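DNA polymerase (Bacillus phage phi29, PDB 2PY5) copies the viral genome by protein-primed, strand-displacing DNA synthesis with high processivity and fidelity, and proofreads its product with a 3'-5' exonuclease. Local coordinates at residues D469-K472 and D473-D476. The protein carries 2 engineered substitutions. Numbering follows the deposited sequence. Where two conformers were deposited one is given.
Sequences DVIK and DIVD
Ile471 and Ile474 meet through backbone and side chain in a tight turn of the loop joining strands 459-463 and 483-489 of the polymerization region. Ile474 N donates to Ile471 O at 2.9 Å, from well above the carbonyl plane; one residue on, Val475 N reaches Lys472 O only weakly, at 3.4 Å. Earlier, Lys472 N donates to Asp469 O at 3.3 Å, but the next pair, Val470 O and Asp473 N, does not bond directly, and each has a water instead. One water donates a hydrogen bond to Asp469 O and accepts from Asp473 N at 3.1 Å. A second donates both to Val470 O and to Asp473 OD1, 2.6 Å from the latter. Asp473 CG, set between its own backbone N and carbonyl carbon (chi1 63°), brings OD1 back over Val470-Ile471 for this bridge. On the apolar side, Ile474 CG1 packs on Ile471 CB at 3.9 Å, and Val475 CG2 lies beside Ile471 CG1 at 4.0 Å. Lys472 NZ bonds to the carbonyl of Ile467 and forms a long salt bridge, 3.5 Å, to Asp469 OD1. Backbone hydrogen bonds of Ile474 and Asp476 with Trp483 tie the turn to the next strand. Solvent thus supplies part of the turn's hydrogen bonding.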
ATOM      1  N   ASP F 469     -28.994  10.750 -13.361  1.00 36.03           N
ATOM      2  CA  ASP F 469     -30.134   9.831 -13.325  0.90 37.36           C
ATOM      3  C   ASP F 469     -29.690   8.378 -13.487  1.00 35.73           C
ATOM      4  O   ASP F 469     -30.224   7.479 -12.825  1.00 36.59           O
ATOM      5  CB  ASP F 469     -31.138  10.177 -14.435  0.90 38.91           C
ATOM      6  CG  ASP F 469     -31.941  11.438 -14.150  0.90 43.58           C
ATOM      7  OD1 ASP F 469     -31.841  12.003 -13.040  0.90 45.17           O
ATOM      8  OD2 ASP F 469     -32.688  11.873 -15.055  0.90 45.53           O
ATOM      9  N   VAL F 470     -28.704   8.149 -14.359  1.00 36.35           N
ATOM     10  CA  VAL F 470     -28.291   6.790 -14.710  0.50 37.47           C
ATOM     11  C   VAL F 470     -27.661   6.015 -13.538  1.00 37.71           C
ATOM     12  O   VAL F 470     -27.660   4.775 -13.552  1.00 40.46           O
ATOM     13  CB  VAL F 470     -27.339   6.786 -15.935  0.50 39.18           C
ATOM     14  CG1 VAL F 470     -26.898   5.374 -16.273  0.50 39.26           C
ATOM     15  CG2 VAL F 470     -28.026   7.397 -17.138  0.50 41.41           C
ATOM     16  N   ILE F 471     -27.136   6.728 -12.532  1.00 35.26           N
ATOM     17  CA  ILE F 471     -26.547   6.066 -11.347  1.00 34.85           C
ATOM     18  C   ILE F 471     -27.327   6.280 -10.045  1.00 35.15           C
ATOM     19  O   ILE F 471     -26.923   5.780  -9.004  1.00 34.80           O
ATOM     20  CB  ILE F 471     -25.028   6.440 -11.124  1.00 35.62           C
ATOM     21  CG1 ILE F 471     -24.845   7.882 -10.654  1.00 35.33           C
ATOM     22  CG2 ILE F 471     -24.215   6.187 -12.385  1.00 36.71           C
ATOM     23  CD1 ILE F 471     -23.396   8.208 -10.282  1.00 35.89           C
ATOM     24  N   LYS F 472     -28.455   6.990 -10.100  1.00 36.99           N
ATOM     25  CA  LYS F 472     -29.243   7.259  -8.890  1.00 39.14           C
ATOM     26  C   LYS F 472     -29.511   6.024  -8.044  1.00 38.60           C
ATOM     27  O   LYS F 472     -29.462   6.087  -6.815  1.00 40.09           O
ATOM     28  CB  LYS F 472     -30.597   7.864  -9.257  1.00 40.46           C
ATOM     29  CG  LYS F 472     -30.541   9.321  -9.465  1.00 44.21           C
ATOM     30  CD  LYS F 472     -31.939   9.911  -9.477  1.00 45.02           C
ATOM     31  CE  LYS F 472     -31.943  11.358  -9.930  1.00 47.74           C
ATOM     32  NZ  LYS F 472     -30.619  11.994  -9.802  1.00 44.68           N
ATOM     33  N   ASP F 473     -29.806   4.914  -8.713  1.00 39.40           N
ATOM     34  CA  ASP F 473     -30.212   3.685  -8.033  1.00 41.96           C
ATOM     35  C   ASP F 473     -29.056   2.904  -7.410  1.00 42.09           C
ATOM     36  O   ASP F 473     -29.294   1.964  -6.637  1.00 40.68           O
ATOM     37  CB  ASP F 473     -31.009   2.783  -8.986  1.00 46.50           C
ATOM     38  CG  ASP F 473     -30.194   2.307 -10.185  1.00 51.46           C
ATOM     39  OD1 ASP F 473     -28.985   2.629 -10.277  1.00 54.54           O
ATOM     40  OD2 ASP F 473     -30.774   1.607 -11.042  1.00 55.14           O
ATOM     41  N   ILE F 474     -27.820   3.286  -7.753  1.00 39.28           N
ATOM     42  CA  ILE F 474     -26.601   2.680  -7.167  1.00 37.51           C
ATOM     43  C   ILE F 474     -25.806   3.671  -6.294  1.00 36.59           C
ATOM     44  O   ILE F 474     -24.631   3.424  -5.976  1.00 36.36           O
ATOM     45  CB  ILE F 474     -25.706   2.011  -8.251  1.00 38.05           C
ATOM     46  CG1 ILE F 474     -25.165   3.013  -9.274  1.00 37.01           C
ATOM     47  CG2 ILE F 474     -26.488   0.922  -8.965  1.00 39.86           C
ATOM     48  CD1 ILE F 474     -24.176   2.405 -10.242  1.00 36.86           C
ATOM     49  N   VAL F 475     -26.472   4.763  -5.897  1.00 35.50           N
ATOM     50  CA  VAL F 475     -25.924   5.743  -4.974  1.00 36.16           C
ATOM     51  C   VAL F 475     -26.491   5.579  -3.565  1.00 35.82           C
ATOM     52  O   VAL F 475     -27.711   5.526  -3.379  1.00 38.00           O
ATOM     53  CB  VAL F 475     -26.183   7.183  -5.466  1.00 35.38           C
ATOM     54  CG1 VAL F 475     -25.857   8.187  -4.379  1.00 35.75           C
ATOM     55  CG2 VAL F 475     -25.367   7.435  -6.727  1.00 36.00           C
ATOM     56  N   ASP F 476     -25.604   5.523  -2.578  1.00 34.87           N
ATOM     57  CA  ASP F 476     -25.998   5.388  -1.173  1.00 34.99           C
ATOM     58  C   ASP F 476     -24.820   5.797  -0.304  1.00 36.24           C
ATOM     59  O   ASP F 476     -23.696   5.419  -0.604  1.00 33.68           O
ATOM     60  CB  ASP F 476     -26.412   3.945  -0.864  1.00 36.64           C
ATOM     61  CG  ASP F 476     -27.076   3.808   0.500  1.00 36.71           C
ATOM     62  OD1 ASP F 476     -26.353   3.713   1.518  1.00 35.98           O
ATOM     63  OD2 ASP F 476     -28.324   3.815   0.560  1.00 41.23           O
TER
HETATM   64  O   HOH W   1     -30.785   5.156 -11.693  1.00 52.82           O
HETATM   65  O   HOH W   2     -27.329   1.968 -12.152  1.00 49.34           O